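Local coordinates for protein peptidoglycan glycosyltransferase (Atopobium parvulum, PDB 4OVD) that belongs to the penicillin-binding proteins, pairing a dimerisation domain with a transpeptidase-type domain, at residues V299-D307 / I456-M467. Residues are numbered along the deposited sequence; the frame is centred on the assembly and turned at random.
Sequences VITTSIGVD and ISSSTASAELDM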
loop_
_atom_site.group_PDB
_atom_site.type_symbol
_atom_site.label_atom_id
_atom_site.label_comp_id
_atom_site.label_asym_id
_atom_site.label_seq_id
_atom_site.Cartn_x
_atom_site.Cartn_y
_atom_site.Cartn_z
ATOM N N VAL A 299 -5.991 -12.998 0.776
ATOM C CA VAL A 299 -5.793 -13.111 -0.673
ATOM C C VAL A 299 -4.438 -13.783 -0.964
ATOM O O VAL A 299 -4.284 -14.526 -1.940
ATOM C CB VAL A 299 -5.875 -11.703 -1.245
ATOM C CG1 VAL A 299 -5.309 -11.673 -2.649
ATOM C CG2 VAL A 299 -7.342 -11.250 -1.206
ATOM N N ILE A 300 -3.463 -13.530 -0.089
ATOM C CA ILE A 300 -2.140 -14.156 -0.187
ATOM C C ILE A 300 -2.250 -15.635 0.156
ATOM O O ILE A 300 -1.795 -16.495 -0.553
ATOM C CB ILE A 300 -1.143 -13.385 0.724
ATOM C CG1 ILE A 300 -0.963 -12.017 0.066
ATOM C CG2 ILE A 300 0.195 -14.027 0.762
ATOM C CD1 ILE A 300 -0.482 -10.930 0.943
ATOM N N THR A 301 -2.883 -15.943 1.269
ATOM C CA THR A 301 -3.065 -17.318 1.671
ATOM C C THR A 301 -3.793 -18.124 0.609
ATOM O O THR A 301 -3.413 -19.278 0.313
ATOM C CB THR A 301 -3.865 -17.356 2.948
ATOM O OG1 THR A 301 -3.153 -16.553 3.918
ATOM C CG2 THR A 301 -4.143 -18.829 3.362
ATOM N N THR A 302 -4.868 -17.575 0.033
ATOM C CA THR A 302 -5.595 -18.378 -0.968
ATOM C C THR A 302 -4.807 -18.477 -2.245
ATOM O O THR A 302 -4.858 -19.514 -2.929
ATOM C CB THR A 302 -7.008 -17.821 -1.210
ATOM O OG1 THR A 302 -6.889 -16.414 -1.414
ATOM C CG2 THR A 302 -7.843 -17.910 0.030
ATOM N N SER A 303 -4.130 -17.402 -2.626
ATOM C CA SER A 303 -3.267 -17.481 -3.802
ATOM C C SER A 303 -2.216 -18.598 -3.706
ATOM O O SER A 303 -1.972 -19.334 -4.666
ATOM C CB SER A 303 -2.545 -16.175 -4.003
ATOM O OG SER A 303 -3.523 -15.232 -4.333
ATOM N N ILE A 304 -1.575 -18.717 -2.563
ATOM C CA ILE A 304 -0.578 -19.738 -2.365
ATOM C C ILE A 304 -1.116 -21.163 -2.532
ATOM O O ILE A 304 -0.470 -21.973 -3.180
ATOM C CB ILE A 304 0.070 -19.565 -0.979
ATOM C CG1 ILE A 304 0.887 -18.292 -0.946
ATOM C CG2 ILE A 304 0.996 -20.726 -0.664
ATOM C CD1 ILE A 304 1.291 -17.931 0.502
ATOM N N GLY A 305 -2.293 -21.440 -1.957
ATOM C CA GLY A 305 -2.916 -22.710 -2.063
ATOM C C GLY A 305 -3.306 -23.035 -3.487
ATOM O O GLY A 305 -2.997 -24.106 -4.041
ATOM N N VAL A 306 -3.911 -22.070 -4.117
ATOM C CA VAL A 306 -4.382 -22.255 -5.466
ATOM C C VAL A 306 -3.198 -22.418 -6.395
ATOM O O VAL A 306 -3.147 -23.308 -7.237
ATOM C CB VAL A 306 -5.232 -21.051 -5.895
ATOM C CG1 VAL A 306 -5.495 -21.110 -7.413
ATOM C CG2 VAL A 306 -6.550 -21.022 -5.135
ATOM N N ASP A 307 -2.190 -21.584 -6.216
ATOM C CA ASP A 307 -1.056 -21.668 -7.104
ATOM C C ASP A 307 -0.339 -22.962 -6.873
ATOM O O ASP A 307 0.370 -23.410 -7.725
ATOM C CB ASP A 307 -0.079 -20.513 -6.945
ATOM C CG ASP A 307 0.741 -20.303 -8.247
ATOM O OD1 ASP A 307 0.130 -20.144 -9.373
ATOM O OD2 ASP A 307 1.972 -20.313 -8.121
ATOM N N ILE A 456 2.800 -15.827 -9.057
ATOM C CA ILE A 456 1.824 -16.876 -9.311
ATOM C C ILE A 456 1.509 -16.885 -10.811
ATOM O O ILE A 456 1.831 -15.929 -11.529
ATOM C CB ILE A 456 0.524 -16.627 -8.539
ATOM C CG1 ILE A 456 -0.007 -15.259 -8.867
ATOM C CG2 ILE A 456 0.748 -16.733 -7.029
ATOM C CD1 ILE A 456 -1.228 -14.919 -8.090
ATOM N N SER A 457 0.876 -17.940 -11.292
ATOM C CA SER A 457 0.471 -17.969 -12.719
ATOM C C SER A 457 -0.725 -17.052 -12.969
ATOM O O SER A 457 -1.443 -16.657 -12.045
ATOM C CB SER A 457 0.009 -19.360 -13.100
ATOM O OG SER A 457 -1.171 -19.695 -12.406
ATOM N N SER A 458 -1.008 -16.790 -14.235
ATOM C CA SER A 458 -2.128 -15.954 -14.598
ATOM C C SER A 458 -3.424 -16.661 -14.270
ATOM O O SER A 458 -4.434 -16.001 -14.022
ATOM C CB SER A 458 -2.109 -15.571 -16.101
ATOM O OG SER A 458 -1.970 -16.718 -16.885
ATOM N N SER A 459 -3.425 -17.988 -14.339
ATOM C CA SER A 459 -4.637 -18.723 -13.988
ATOM C C SER A 459 -4.964 -18.526 -12.508
ATOM O O SER A 459 -6.127 -18.342 -12.161
ATOM C CB SER A 459 -4.540 -20.198 -14.321
ATOM O OG SER A 459 -3.436 -20.804 -13.692
ATOM N N THR A 460 -3.978 -18.669 -11.630
ATOM C CA THR A 460 -4.202 -18.427 -10.203
ATOM C C THR A 460 -4.707 -17.006 -9.978
ATOM O O THR A 460 -5.635 -16.843 -9.231
ATOM C CB THR A 460 -2.909 -18.676 -9.444
ATOM O OG1 THR A 460 -2.519 -20.034 -9.682
ATOM C CG2 THR A 460 -3.073 -18.395 -7.999
ATOM N N ALA A 461 -4.069 -15.995 -10.617
ATOM C CA ALA A 461 -4.471 -14.622 -10.540
ATOM C C ALA A 461 -5.918 -14.447 -10.926
ATOM O O ALA A 461 -6.646 -13.771 -10.231
ATOM C CB ALA A 461 -3.604 -13.717 -11.367
ATOM N N SER A 462 -6.342 -15.093 -11.998
ATOM C CA SER A 462 -7.712 -15.049 -12.419
ATOM C C SER A 462 -8.677 -15.690 -11.422
ATOM O O SER A 462 -9.754 -15.190 -11.237
ATOM C CB SER A 462 -7.877 -15.803 -13.765
ATOM O OG SER A 462 -7.145 -15.119 -14.738
ATOM N N ALA A 463 -8.325 -16.820 -10.815
ATOM C CA ALA A 463 -9.207 -17.455 -9.846
ATOM C C ALA A 463 -9.303 -16.520 -8.607
ATOM O O ALA A 463 -10.368 -16.324 -8.084
ATOM C CB ALA A 463 -8.652 -18.816 -9.446
ATOM N N GLU A 464 -8.193 -15.880 -8.199
ATOM C CA GLU A 464 -8.239 -14.966 -7.083
ATOM C C GLU A 464 -9.100 -13.711 -7.386
ATOM O O GLU A 464 -9.882 -13.252 -6.510
ATOM C CB GLU A 464 -6.867 -14.548 -6.665
ATOM C CG GLU A 464 -6.032 -15.664 -6.085
ATOM C CD GLU A 464 -6.482 -16.120 -4.696
ATOM O OE1 GLU A 464 -6.785 -15.274 -3.809
ATOM O OE2 GLU A 464 -6.525 -17.359 -4.494
ATOM N N LEU A 465 -8.956 -13.133 -8.571
ATOM C CA LEU A 465 -9.767 -11.994 -8.925
ATOM C C LEU A 465 -11.251 -12.370 -8.901
ATOM O O LEU A 465 -12.099 -11.564 -8.452
ATOM C CB LEU A 465 -9.438 -11.465 -10.322
ATOM C CG LEU A 465 -8.180 -10.629 -10.519
ATOM C CD1 LEU A 465 -7.963 -10.340 -12.030
ATOM C CD2 LEU A 465 -8.237 -9.338 -9.694
ATOM N N ASP A 466 -11.563 -13.561 -9.428
ATOM C CA ASP A 466 -12.930 -14.052 -9.396
ATOM C C ASP A 466 -13.464 -14.076 -7.959
ATOM O O ASP A 466 -14.575 -13.638 -7.695
ATOM C CB ASP A 466 -13.085 -15.426 -10.042
ATOM C CG ASP A 466 -14.551 -15.780 -10.281
ATOM O OD1 ASP A 466 -15.170 -15.127 -11.145
ATOM O OD2 ASP A 466 -15.084 -16.699 -9.611
HETATM N N MSE A 467 -12.678 -14.564 -7.026
HETATM C CA MSE A 467 -13.126 -14.602 -5.662
HETATM C C MSE A 467 -13.199 -13.217 -5.065
HETATM O O MSE A 467 -14.121 -12.931 -4.344
HETATM C CB MSE A 467 -12.333 -15.495 -4.726
HETATM C CG MSE A 467 -12.384 -16.908 -5.218
HETATM SE SE MSE A 467 -11.449 -18.160 -4.036
HETATM C CE MSE A 467 -9.576 -17.761 -4.510
#
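Asp307 OD1 is gripped from two directions by the N-terminal end of helix 458-467. The hydroxyl Thr460 OG1 donates to Asp307 OD1 at 2.7 Å on the anti lone pair, away from OD2. The amide Ser457 N reaches the same Asp307 OD1 at 3.0 Å with a nearly straight N-H (174°), but from above the carboxylate plane. Two donors from different directions limit rotation of the carboxylate, and a nearby helix N-terminus would be expected to stabilise its negative charge. Ser457 itself occupies the N-cap position, while Ile456 lays CB and CG2 against Asp307, its CB 3.6 Å from Asp307 OD1.

Thr460 also turns its methyl inward: with CG2 anti to the backbone N, this atom packs 3.7 Å from Val306 CG1, so one residue supplies both a hydroxyl for the aspartate and an apolar surface for the valine.

Farther along, Glu464 enters as a knob among Val299, Thr302, Ser303 and Val306. A bend at chi2 (-71°) folds its chain so that the carboxylate lies against the opposing helix, with Glu464 OE1 2.7 Å from Thr302 OG1. The same hydroxyl has a second acceptor in reach, the backbone Lys298 O, so its proton may go to either. Ser303 OG instead donates to Val299 O at 2.6 Å, within its own helix. The selenomethionine Met467 brings CE to 4.2 Å from Thr302 CB.

The helix axes run 9.3 Å apart at closest and cross at 137°, nearer antiparallel than parallel. This largely buried pair lies within the transpeptidase domain: helix 418-429 covers Val299 and Glu464 through Tyr425 and Val428, while helix 344-350 meets Thr302 and Met467 through Val344 and Leu348.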